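Long-range contacts in ethanolamine kinase Pv091845 (Plasmodium vivax, PDB 2QG7), which probably phosphorylates ethanolamine, the first step in making phosphatidylethanolamine from it, using a protein-kinase-like fold: residues G185-R190 and N301-V306; K200-N205 and I347-F352; I123-K128 and Y136-Y141; N366-Y371 and E385-F390. All coordinates share one frame; numbering follows the deposited sequence.

Contact 1: residues G185-R190 and N301-V306; sequences GYALSR and NIINTV
Asn301, the closing residue of the family's H-x-D-x-x-x-x-N signature, leads directly into strand 302-304, which pairs antiparallel with the short strand 186-187. Ile302 opens the contact: its O accepts Leu188 N at 3.0 Å, nearly along the C=O axis, while its CG2 methyl crosses obliquely to Leu188 CD1 at 3.8 Å. Ile303 forms a non-hydrogen-bonded pair with Ala187, and its CD1 rests 4.0 Å from Ala187 CB. Its CG2 branch comes within 3.7 Å of Gly185 C. Gly185 adopts a phi of 132°, at which a CB would be pressed against the preceding carbonyl and would run into Thr305 OG1 and Ile303 CG2, so this position calls for glycine. Asn304 faces Tyr186 in a hydrogen-bonded pair: Asn304 N to Tyr186 O measures 2.8 Å, and the return bond, Tyr186 N to Asn304 O, 3.1 Å. With CG anti to its backbone N (chi1 -178°), Asn304 runs alongside the tyrosine. Its CB lies over one ring face, toward the rim, and its ND2 gives a straight bond to Tyr186 OH (2.9 Å) lying in the amide plane; Asp345 OD1 also accepts from ND2. Thr305 OG1 bonds to Asp184 O, and Val306 CG2 touches the Tyr186 ring edge. Strand 302-304 also pairs with strand 347-349, while Phe198 of helix 196-210 packs on Tyr186, Leu188 and Asn304, and Ile193 of helix 190-194 on Leu188 and Ile302.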
# COMPACT_ATOMS: atom_id res chain seq x y z
N GLY D 185 -21.68 -13.70 19.21
CA GLY D 185 -21.59 -12.31 18.78
C GLY D 185 -20.84 -12.15 17.47
O GLY D 185 -20.31 -13.12 16.93
N TYR D 186 -20.79 -10.93 16.95
CA TYR D 186 -20.10 -10.70 15.69
C TYR D 186 -18.98 -9.67 15.82
O TYR D 186 -19.06 -8.73 16.64
CB TYR D 186 -21.12 -10.33 14.60
CG TYR D 186 -21.69 -8.95 14.75
CD1 TYR D 186 -22.84 -8.74 15.51
CD2 TYR D 186 -21.07 -7.84 14.14
CE1 TYR D 186 -23.39 -7.45 15.64
CE2 TYR D 186 -21.58 -6.56 14.29
CZ TYR D 186 -22.75 -6.37 15.03
OH TYR D 186 -23.29 -5.12 15.18
N ALA D 187 -17.94 -9.84 15.01
CA ALA D 187 -16.79 -8.96 15.06
C ALA D 187 -17.12 -7.71 14.31
O ALA D 187 -17.85 -7.76 13.32
CB ALA D 187 -15.58 -9.61 14.47
N LEU D 188 -16.60 -6.58 14.80
CA LEU D 188 -16.92 -5.27 14.28
C LEU D 188 -16.06 -4.95 13.06
O LEU D 188 -14.98 -5.52 12.88
CB LEU D 188 -16.73 -4.21 15.38
CG LEU D 188 -17.65 -4.07 16.60
CD1 LEU D 188 -17.40 -2.69 17.16
CD2 LEU D 188 -19.08 -4.19 16.18
N SER D 189 -16.55 -4.02 12.22
CA SER D 189 -15.81 -3.56 11.06
C SER D 189 -15.14 -2.26 11.42
O SER D 189 -15.45 -1.70 12.46
CB SER D 189 -16.74 -3.37 9.85
OG SER D 189 -17.78 -2.45 10.13
N ARG D 190 -14.22 -1.79 10.61
CA ARG D 190 -13.54 -0.55 10.92
C ARG D 190 -14.51 0.61 10.80
O ARG D 190 -14.28 1.66 11.38
CB ARG D 190 -12.29 -0.35 10.05
CG ARG D 190 -12.61 -0.26 8.60
CD ARG D 190 -11.47 0.13 7.74
NE ARG D 190 -11.96 0.53 6.43
CZ ARG D 190 -11.18 0.84 5.38
NH1 ARG D 190 -9.84 0.76 5.50
NH2 ARG D 190 -11.75 1.21 4.23
N ASN D 301 -11.07 -7.61 16.72
CA ASN D 301 -10.92 -7.97 18.14
C ASN D 301 -12.01 -7.43 19.09
O ASN D 301 -11.93 -7.62 20.29
CB ASN D 301 -9.53 -7.58 18.62
CG ASN D 301 -8.50 -8.64 18.26
OD1 ASN D 301 -8.89 -9.72 17.87
ND2 ASN D 301 -7.21 -8.32 18.36
N ILE D 302 -13.02 -6.78 18.52
CA ILE D 302 -14.13 -6.19 19.26
C ILE D 302 -15.42 -6.84 18.79
O ILE D 302 -15.77 -6.75 17.64
CB ILE D 302 -14.17 -4.65 19.11
CG1 ILE D 302 -12.84 -4.03 19.49
CG2 ILE D 302 -15.28 -4.04 19.97
CD1 ILE D 302 -12.67 -2.62 19.00
N ILE D 303 -16.13 -7.48 19.71
CA ILE D 303 -17.29 -8.34 19.42
C ILE D 303 -18.55 -7.66 19.96
O ILE D 303 -18.58 -7.22 21.11
CB ILE D 303 -17.11 -9.76 20.09
CG1 ILE D 303 -15.71 -10.35 19.77
CG2 ILE D 303 -18.28 -10.71 19.77
CD1 ILE D 303 -15.46 -10.74 18.28
N ASN D 304 -19.56 -7.54 19.11
CA ASN D 304 -20.85 -7.05 19.55
C ASN D 304 -21.79 -8.22 19.78
O ASN D 304 -22.21 -8.85 18.82
CB ASN D 304 -21.47 -6.11 18.51
CG ASN D 304 -22.78 -5.53 18.96
OD1 ASN D 304 -23.06 -5.48 20.15
ND2 ASN D 304 -23.58 -5.09 18.04
N THR D 305 -22.11 -8.51 21.04
CA THR D 305 -23.06 -9.58 21.36
C THR D 305 -24.40 -8.97 21.68
O THR D 305 -24.60 -8.46 22.78
CB THR D 305 -22.59 -10.44 22.53
OG1 THR D 305 -21.24 -10.89 22.30
CG2 THR D 305 -23.53 -11.66 22.69
N VAL D 306 -25.31 -9.01 20.70
CA VAL D 306 -26.60 -8.33 20.80
C VAL D 306 -27.56 -9.12 21.71
O VAL D 306 -27.83 -10.31 21.46
CB VAL D 306 -27.22 -8.05 19.39
CG1 VAL D 306 -28.57 -7.32 19.52
CG2 VAL D 306 -26.28 -7.23 18.54

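Contact 2: residues K200-N205 and I347-F352; sequences KLIAKN and ISFIDF
Asn205 ND2 is gripped by one hydrogen bond, to a water 2.9 Å away, and rests besides over the centre of one face of the Phe349 ring. The same water accepts from Phe349 N at 2.9 Å, so it bridges helix 196-210 to strand 347-349 in the C-terminal lobe of this protein-kinase-like fold. Beyond Ile350 comes Asp351-Phe352-Glu353, which probably takes the place of the protein-kinase DFG motif, with glutamate where that motif has glycine. Segment axes approach to 8.0 Å and cross at -51°, so the helix rides obliquely over the strand. CG anti to the backbone N (chi1 -159°) carries the Asn205 amide tip to tip against the ring, the two planes 58° apart; asparagine suits the place because its N-H groups can serve both a water and the electron-rich ring face. The rim of that ring is used too: Ile202 O lies in the ring plane, 3.4 Å from Phe349 CZ, where the weakly positive C-H edge suits a carbonyl oxygen. The Ile202 side chain crosses that of Phe349 at about a right angle, its CG2 touching Phe349 CZ. Ile347, branched at CB, spreads two arms against the helix: CG2 goes toward Ile202 CG1, and CG1 lies 3.5 Å from Leu201 CB.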
# COMPACT_ATOMS: atom_id res chain seq x y z
N LYS D 200 -18.57 5.03 22.04
CA LYS D 200 -19.13 5.01 23.40
C LYS D 200 -18.92 3.67 24.13
O LYS D 200 -18.37 3.64 25.21
CB LYS D 200 -20.62 5.42 23.36
CG LYS D 200 -21.36 5.35 24.74
CD LYS D 200 -22.74 5.88 24.60
CE LYS D 200 -23.71 5.08 25.44
NZ LYS D 200 -23.86 5.59 26.88
N LEU D 201 -19.30 2.57 23.49
CA LEU D 201 -19.29 1.24 24.11
C LEU D 201 -17.91 0.62 24.22
O LEU D 201 -17.63 -0.14 25.15
CB LEU D 201 -20.22 0.30 23.34
CG LEU D 201 -21.71 0.62 23.42
CD1 LEU D 201 -22.56 -0.32 22.53
CD2 LEU D 201 -22.18 0.51 24.86
N ILE D 202 -17.05 0.97 23.26
CA ILE D 202 -15.66 0.51 23.24
C ILE D 202 -14.85 1.19 24.34
O ILE D 202 -14.06 0.54 25.05
CB ILE D 202 -15.01 0.70 21.83
CG1 ILE D 202 -15.73 -0.19 20.81
CG2 ILE D 202 -13.52 0.40 21.86
CD1 ILE D 202 -15.53 0.17 19.32
N ALA D 203 -15.03 2.51 24.45
CA ALA D 203 -14.34 3.37 25.43
C ALA D 203 -14.68 2.98 26.86
O ALA D 203 -13.78 2.86 27.71
CB ALA D 203 -14.71 4.81 25.18
N LYS D 204 -15.98 2.74 27.12
CA LYS D 204 -16.44 2.29 28.47
C LYS D 204 -15.83 0.97 28.89
O LYS D 204 -15.41 0.82 30.05
CB LYS D 204 -17.95 2.17 28.54
CG LYS D 204 -18.71 3.48 28.60
CD LYS D 204 -20.17 3.14 28.76
CE LYS D 204 -21.06 4.32 28.41
NZ LYS D 204 -20.89 5.41 29.42
N ASN D 205 -15.78 0.01 27.95
CA ASN D 205 -15.14 -1.30 28.19
C ASN D 205 -13.64 -1.20 28.33
O ASN D 205 -13.01 -1.94 29.08
CB ASN D 205 -15.50 -2.30 27.09
CG ASN D 205 -15.29 -3.74 27.53
OD1 ASN D 205 -15.67 -4.13 28.63
ND2 ASN D 205 -14.69 -4.54 26.67
N ILE D 347 -20.65 -4.73 24.08
CA ILE D 347 -19.30 -4.82 23.57
C ILE D 347 -18.33 -5.53 24.51
O ILE D 347 -18.28 -5.21 25.68
CB ILE D 347 -18.75 -3.38 23.19
CG1 ILE D 347 -19.43 -2.84 21.90
CG2 ILE D 347 -17.19 -3.32 23.18
CD1 ILE D 347 -19.24 -3.69 20.64
N SER D 348 -17.56 -6.48 23.98
CA SER D 348 -16.45 -7.07 24.70
C SER D 348 -15.24 -7.28 23.79
O SER D 348 -15.37 -7.31 22.58
CB SER D 348 -16.87 -8.37 25.38
OG SER D 348 -17.33 -9.29 24.43
N PHE D 349 -14.06 -7.42 24.39
CA PHE D 349 -12.83 -7.63 23.65
C PHE D 349 -12.38 -9.08 23.70
O PHE D 349 -12.63 -9.79 24.67
CB PHE D 349 -11.71 -6.70 24.18
CG PHE D 349 -12.11 -5.25 24.25
CD1 PHE D 349 -12.96 -4.69 23.30
CD2 PHE D 349 -11.62 -4.42 25.27
CE1 PHE D 349 -13.33 -3.35 23.39
CE2 PHE D 349 -11.98 -3.10 25.31
CZ PHE D 349 -12.83 -2.58 24.39
N ILE D 350 -11.69 -9.50 22.65
CA ILE D 350 -11.10 -10.85 22.51
C ILE D 350 -9.64 -10.71 22.10
O ILE D 350 -9.17 -9.63 21.76
CB ILE D 350 -11.86 -11.78 21.44
CG1 ILE D 350 -11.92 -11.13 20.04
CG2 ILE D 350 -13.25 -12.21 21.92
CD1 ILE D 350 -12.07 -12.12 18.91
N ASP D 351 -8.93 -11.82 22.14
CA ASP D 351 -7.55 -11.93 21.70
C ASP D 351 -6.56 -11.03 22.45
O ASP D 351 -6.09 -10.00 21.95
CB ASP D 351 -7.46 -11.80 20.18
CG ASP D 351 -6.36 -12.67 19.59
OD1 ASP D 351 -5.43 -13.13 20.34
OD2 ASP D 351 -6.41 -12.86 18.34
N PHE D 352 -6.22 -11.46 23.66
CA PHE D 352 -5.36 -10.71 24.57
C PHE D 352 -3.93 -11.23 24.54
O PHE D 352 -3.26 -11.25 25.57
CB PHE D 352 -5.91 -10.83 26.00
CG PHE D 352 -7.31 -10.29 26.15
CD1 PHE D 352 -8.41 -11.13 26.00
CD2 PHE D 352 -7.51 -8.95 26.43
CE1 PHE D 352 -9.71 -10.61 26.12
CE2 PHE D 352 -8.78 -8.44 26.56
CZ PHE D 352 -9.89 -9.28 26.40
O HOH W 1 -14.31 -7.38 27.24

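Contact 3: residues I123-K128 and Y136-Y141; sequences ILIKVK and YLIRLY
Strands 122-128 and 136-141 form a beta hairpin in the five-stranded antiparallel sheet of the N-terminal, kinase-like lobe. Six backbone hydrogen bonds zip them together, two in each of the pairs Ile123-Leu140, Ile125-Ile138 and Val127-Tyr136; the shortest runs from Ile138 N to Ile125 O at 2.6 Å. Between these lie the non-hydrogen-bonded pairs Leu124-Arg139 and Lys126-Leu137. Arg139 shows best how a charged residue fits such a place. Its CB touches Leu124 CD2 at 3.8 Å, and CG, anti to the backbone N (chi1 -171°), meets the same methyl. The chain then bends at chi3 (-68°), folding the guanidinium back so that Leu124 CD2 lies over the centre of one face, 3.8 Å from Arg139 CZ. Leucine thus covers the apolar shaft and the flat face with a single methyl and leaves the N-H groups to polar partners: NH1 makes a salt bridge with Glu180 in strand 177-181, and NH2 faces Asp351 in a long, weak ion pair. Arg178 stands close to NE, a like charge whose repulsion Glu180 may partly offset. Leu124 CD2 also meets Leu137 CD2 at 3.7 Å. The other face of the hairpin carries Ile123, Ile125, Val127, Tyr136, Ile138 and Leu140. Beta-branched residues suit the extended backbone here, and Ile125, Ile138 and Leu140 pack against helix 84-98. Across the strands Val127 CG2 reaches Ile138 CG1, and, one pair further along, Ile125 CD1 meets Leu140 CD1 at 3.7 Å.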
# COMPACT_ATOMS: atom_id res chain seq x y z
N ILE D 123 -5.46 -20.14 14.56
CA ILE D 123 -6.59 -20.83 13.94
C ILE D 123 -7.65 -21.07 15.01
O ILE D 123 -7.35 -21.63 16.07
CB ILE D 123 -6.17 -22.16 13.29
CG1 ILE D 123 -4.95 -21.91 12.38
CG2 ILE D 123 -7.34 -22.79 12.54
CD1 ILE D 123 -4.07 -23.15 12.08
N LEU D 124 -8.88 -20.61 14.73
CA LEU D 124 -10.01 -20.75 15.66
C LEU D 124 -11.05 -21.77 15.19
O LEU D 124 -11.57 -21.68 14.08
CB LEU D 124 -10.70 -19.41 15.92
CG LEU D 124 -10.00 -18.48 16.91
CD1 LEU D 124 -10.66 -17.10 16.92
CD2 LEU D 124 -9.95 -19.11 18.31
N ILE D 125 -11.36 -22.71 16.08
CA ILE D 125 -12.30 -23.76 15.74
C ILE D 125 -13.38 -23.87 16.80
O ILE D 125 -13.09 -24.18 17.97
CB ILE D 125 -11.64 -25.15 15.47
CG1 ILE D 125 -10.43 -25.03 14.52
CG2 ILE D 125 -12.68 -26.18 14.95
CD1 ILE D 125 -9.08 -24.79 15.26
N LYS D 126 -14.61 -23.58 16.35
CA LYS D 126 -15.84 -23.67 17.13
C LYS D 126 -16.29 -25.14 17.24
O LYS D 126 -16.38 -25.85 16.24
CB LYS D 126 -16.92 -22.82 16.44
CG LYS D 126 -18.40 -23.11 16.86
CD LYS D 126 -19.36 -22.14 16.15
CE LYS D 126 -20.70 -22.09 16.92
NZ LYS D 126 -21.74 -21.18 16.32
N VAL D 127 -16.54 -25.59 18.47
CA VAL D 127 -16.93 -26.96 18.76
C VAL D 127 -18.35 -26.95 19.31
O VAL D 127 -18.61 -26.32 20.33
CB VAL D 127 -15.98 -27.62 19.82
CG1 VAL D 127 -16.32 -29.09 20.04
CG2 VAL D 127 -14.53 -27.45 19.43
N LYS D 128 -19.28 -27.62 18.63
CA LYS D 128 -20.67 -27.70 19.10
C LYS D 128 -20.98 -29.09 19.66
O LYS D 128 -20.44 -30.08 19.19
CB LYS D 128 -21.66 -27.34 17.98
CG LYS D 128 -21.32 -26.05 17.19
CD LYS D 128 -22.54 -25.63 16.32
CE LYS D 128 -22.06 -24.82 15.08
NZ LYS D 128 -23.40 -24.01 14.49
N TYR D 136 -17.75 -24.89 22.82
CA TYR D 136 -16.35 -24.60 23.20
C TYR D 136 -15.62 -24.01 22.00
O TYR D 136 -16.18 -23.92 20.91
CB TYR D 136 -15.63 -25.86 23.71
CG TYR D 136 -16.37 -26.56 24.85
CD1 TYR D 136 -17.30 -27.58 24.59
CD2 TYR D 136 -16.14 -26.20 26.18
CE1 TYR D 136 -17.99 -28.20 25.64
CE2 TYR D 136 -16.83 -26.82 27.22
CZ TYR D 136 -17.74 -27.81 26.95
OH TYR D 136 -18.40 -28.42 28.00
N LEU D 137 -14.38 -23.58 22.22
CA LEU D 137 -13.57 -22.97 21.16
C LEU D 137 -12.15 -23.54 21.25
O LEU D 137 -11.56 -23.61 22.35
CB LEU D 137 -13.55 -21.44 21.32
CG LEU D 137 -12.91 -20.56 20.25
CD1 LEU D 137 -13.72 -20.62 18.96
CD2 LEU D 137 -12.80 -19.11 20.73
N ILE D 138 -11.62 -23.97 20.10
CA ILE D 138 -10.24 -24.41 20.08
C ILE D 138 -9.40 -23.35 19.38
O ILE D 138 -9.73 -22.90 18.28
CB ILE D 138 -10.04 -25.79 19.42
CG1 ILE D 138 -10.87 -26.86 20.14
CG2 ILE D 138 -8.57 -26.19 19.42
CD1 ILE D 138 -10.82 -28.22 19.48
N ARG D 139 -8.33 -22.96 20.06
CA ARG D 139 -7.40 -22.01 19.51
C ARG D 139 -6.06 -22.70 19.33
O ARG D 139 -5.46 -23.20 20.30
CB ARG D 139 -7.28 -20.78 20.42
CG ARG D 139 -6.49 -19.64 19.82
CD ARG D 139 -6.19 -18.59 20.86
NE ARG D 139 -7.39 -17.88 21.31
CZ ARG D 139 -7.97 -16.88 20.65
NH1 ARG D 139 -9.07 -16.32 21.17
NH2 ARG D 139 -7.49 -16.41 19.50
N LEU D 140 -5.61 -22.72 18.08
CA LEU D 140 -4.35 -23.35 17.71
C LEU D 140 -3.39 -22.26 17.28
O LEU D 140 -3.70 -21.47 16.38
CB LEU D 140 -4.57 -24.37 16.59
CG LEU D 140 -5.48 -25.58 16.89
CD1 LEU D 140 -5.71 -26.37 15.64
CD2 LEU D 140 -4.88 -26.49 17.95
N TYR D 141 -2.24 -22.21 17.94
CA TYR D 141 -1.25 -21.17 17.69
C TYR D 141 -0.49 -21.40 16.38
O TYR D 141 -0.31 -22.56 15.96
CB TYR D 141 -0.25 -21.06 18.85
CG TYR D 141 -0.84 -21.07 20.26
CD1 TYR D 141 -2.06 -20.44 20.54
CD2 TYR D 141 -0.14 -21.68 21.31
CE1 TYR D 141 -2.58 -20.44 21.82
CE2 TYR D 141 -0.65 -21.69 22.60
CZ TYR D 141 -1.88 -21.06 22.85
OH TYR D 141 -2.39 -21.06 24.13

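Contact 4: residues N366-Y371 and E385-F390; sequences NHFNEY and EEEYHF
Phe368 points the edge of its ring at the face of Phe390: centroids are 5.0 Å apart and the planes stand at 75°, an edge-to-face pair. The leading atoms are Phe368 CZ and CE1, CZ coming to 3.6 Å from Phe390 CD2, and Phe390 CB lies in the plane of the Phe368 ring. His367 meets the same phenylalanine obliquely, its ring inclined at 37° to that of Phe390, with His367 CD2 3.8 Å from Phe390 CE1. Phe390 CG is anti to its backbone N (chi1 -178°), which sends the ring across toward both partners. The three rings make an aromatic cluster between helix 360-369 and helix 384-395, in the helical C-terminal lobe of the kinase-like fold; Ile202 of helix 196-210 packs on His367 and Phe390. Histidine suits this position because it offers carbon atoms to the cluster while ND1 is hydrogen-bonded to Leu297 O. Glu387 works in a similar way: its CG touches Phe368 CE2 at 4.0 Å, and the extended chain carries OE2 to the hydroxyl of Tyr414. At the margin, Glu386 OE1 approaches the edge of the Tyr371 ring, 4.3 Å from CE2, while being held in a salt bridge by Lys194; Tyr371 OH is hydrogen-bonded to Gln199 NE2.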
# COMPACT_ATOMS: atom_id res chain seq x y z
N ASN D 366 -3.32 3.54 19.35
CA ASN D 366 -3.27 2.32 18.57
C ASN D 366 -4.66 1.95 18.07
O ASN D 366 -4.80 1.59 16.92
CB ASN D 366 -2.63 1.22 19.37
CG ASN D 366 -2.47 -0.10 18.58
OD1 ASN D 366 -1.66 -0.18 17.64
ND2 ASN D 366 -3.25 -1.11 18.95
N HIS D 367 -5.69 2.11 18.89
CA HIS D 367 -7.05 1.84 18.50
C HIS D 367 -7.52 2.83 17.43
O HIS D 367 -8.26 2.48 16.51
CB HIS D 367 -7.98 1.89 19.72
CG HIS D 367 -9.43 1.69 19.37
ND1 HIS D 367 -9.89 0.56 18.75
CD2 HIS D 367 -10.50 2.49 19.53
CE1 HIS D 367 -11.19 0.66 18.54
NE2 HIS D 367 -11.59 1.83 19.00
N PHE D 368 -7.10 4.07 17.57
CA PHE D 368 -7.46 5.10 16.61
C PHE D 368 -6.77 4.91 15.25
O PHE D 368 -7.35 5.22 14.21
CB PHE D 368 -7.10 6.45 17.19
CG PHE D 368 -8.07 6.92 18.27
CD1 PHE D 368 -9.35 6.35 18.37
CD2 PHE D 368 -7.72 7.94 19.14
CE1 PHE D 368 -10.24 6.79 19.37
CE2 PHE D 368 -8.62 8.41 20.11
CZ PHE D 368 -9.87 7.84 20.22
N ASN D 369 -5.55 4.37 15.26
CA ASN D 369 -4.93 3.95 14.01
C ASN D 369 -5.72 2.87 13.27
O ASN D 369 -5.61 2.77 12.07
CB ASN D 369 -3.47 3.53 14.19
CG ASN D 369 -2.53 4.70 14.15
OD1 ASN D 369 -2.77 5.68 13.46
ND2 ASN D 369 -1.42 4.59 14.87
N GLU D 370 -6.48 2.07 14.00
CA GLU D 370 -7.13 0.91 13.43
C GLU D 370 -8.45 1.26 12.77
O GLU D 370 -9.17 0.42 12.33
CB GLU D 370 -7.31 -0.18 14.51
CG GLU D 370 -5.99 -0.83 15.07
CD GLU D 370 -5.17 -1.59 13.99
OE1 GLU D 370 -3.92 -1.78 14.16
OE2 GLU D 370 -5.75 -2.06 12.96
N TYR D 371 -8.77 2.53 12.73
CA TYR D 371 -9.94 3.04 12.06
C TYR D 371 -9.66 2.93 10.55
O TYR D 371 -10.60 2.80 9.73
CB TYR D 371 -10.12 4.52 12.43
CG TYR D 371 -10.90 4.81 13.72
CD1 TYR D 371 -10.72 4.03 14.88
CD2 TYR D 371 -11.77 5.91 13.80
CE1 TYR D 371 -11.42 4.31 16.05
CE2 TYR D 371 -12.47 6.20 14.97
CZ TYR D 371 -12.29 5.40 16.09
OH TYR D 371 -13.01 5.68 17.25
N GLU D 385 -12.51 16.19 17.06
CA GLU D 385 -13.88 16.06 17.47
C GLU D 385 -14.25 14.60 17.78
O GLU D 385 -14.97 14.31 18.75
CB GLU D 385 -14.79 16.63 16.37
CG GLU D 385 -16.26 16.67 16.78
CD GLU D 385 -17.18 17.40 15.79
OE1 GLU D 385 -16.68 18.02 14.80
OE2 GLU D 385 -18.41 17.38 16.05
N GLU D 386 -13.75 13.69 16.92
CA GLU D 386 -13.98 12.26 17.09
C GLU D 386 -13.13 11.67 18.21
O GLU D 386 -13.57 10.76 18.90
CB GLU D 386 -13.72 11.53 15.80
CG GLU D 386 -14.71 11.82 14.72
CD GLU D 386 -14.36 11.11 13.43
OE1 GLU D 386 -14.12 9.86 13.43
OE2 GLU D 386 -14.33 11.81 12.39
N GLU D 387 -11.92 12.17 18.38
CA GLU D 387 -11.11 11.78 19.52
C GLU D 387 -11.78 12.18 20.85
O GLU D 387 -11.72 11.46 21.87
CB GLU D 387 -9.74 12.42 19.43
CG GLU D 387 -8.90 11.93 18.29
CD GLU D 387 -7.49 12.53 18.26
OE1 GLU D 387 -7.24 13.57 18.92
OE2 GLU D 387 -6.62 11.96 17.53
N TYR D 388 -12.41 13.36 20.83
CA TYR D 388 -13.13 13.92 21.97
C TYR D 388 -14.33 13.03 22.40
O TYR D 388 -14.47 12.69 23.59
CB TYR D 388 -13.60 15.33 21.59
CG TYR D 388 -14.14 16.14 22.72
CD1 TYR D 388 -13.29 16.91 23.52
CD2 TYR D 388 -15.52 16.14 23.00
CE1 TYR D 388 -13.79 17.66 24.56
CE2 TYR D 388 -16.03 16.89 24.06
CZ TYR D 388 -15.16 17.65 24.83
OH TYR D 388 -15.67 18.40 25.87
N HIS D 389 -15.18 12.68 21.44
CA HIS D 389 -16.32 11.85 21.72
C HIS D 389 -15.95 10.52 22.38
O HIS D 389 -16.67 10.05 23.23
CB HIS D 389 -17.18 11.65 20.46
CG HIS D 389 -18.50 10.97 20.72
ND1 HIS D 389 -18.70 9.62 20.53
CD2 HIS D 389 -19.67 11.45 21.22
CE1 HIS D 389 -19.94 9.30 20.86
NE2 HIS D 389 -20.55 10.40 21.28
N PHE D 390 -14.83 9.91 21.99
CA PHE D 390 -14.40 8.62 22.55
C PHE D 390 -13.91 8.78 23.99
O PHE D 390 -14.22 7.98 24.89
CB PHE D 390 -13.27 8.03 21.68
CG PHE D 390 -12.78 6.65 22.13
CD1 PHE D 390 -13.31 5.48 21.58
CD2 PHE D 390 -11.73 6.53 23.05
CE1 PHE D 390 -12.82 4.23 21.95
CE2 PHE D 390 -11.26 5.26 23.44
CZ PHE D 390 -11.79 4.12 22.90

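In the fold
Contacts 3 and 4 are the well-buried ones and lie on opposite sides of the chain's centre, their own centres about 31 Å apart: a hairpin zipped by backbone bonds in one lobe, a helix pair joined by aromatic rings in the other. Contacts 1 and 2, partly buried, lie between them and share a small sheet, since 302-304 and 347-349 are neighbouring strands. Contact 1 relies on strand pairing, whereas contact 2 sets a helix against the sheet through apolar packing and a water bridge. Ile202 of contact 2 touches His367 and Phe390 of contact 4, while only the weak Arg139-Asp351 approach links contacts 2 and 3.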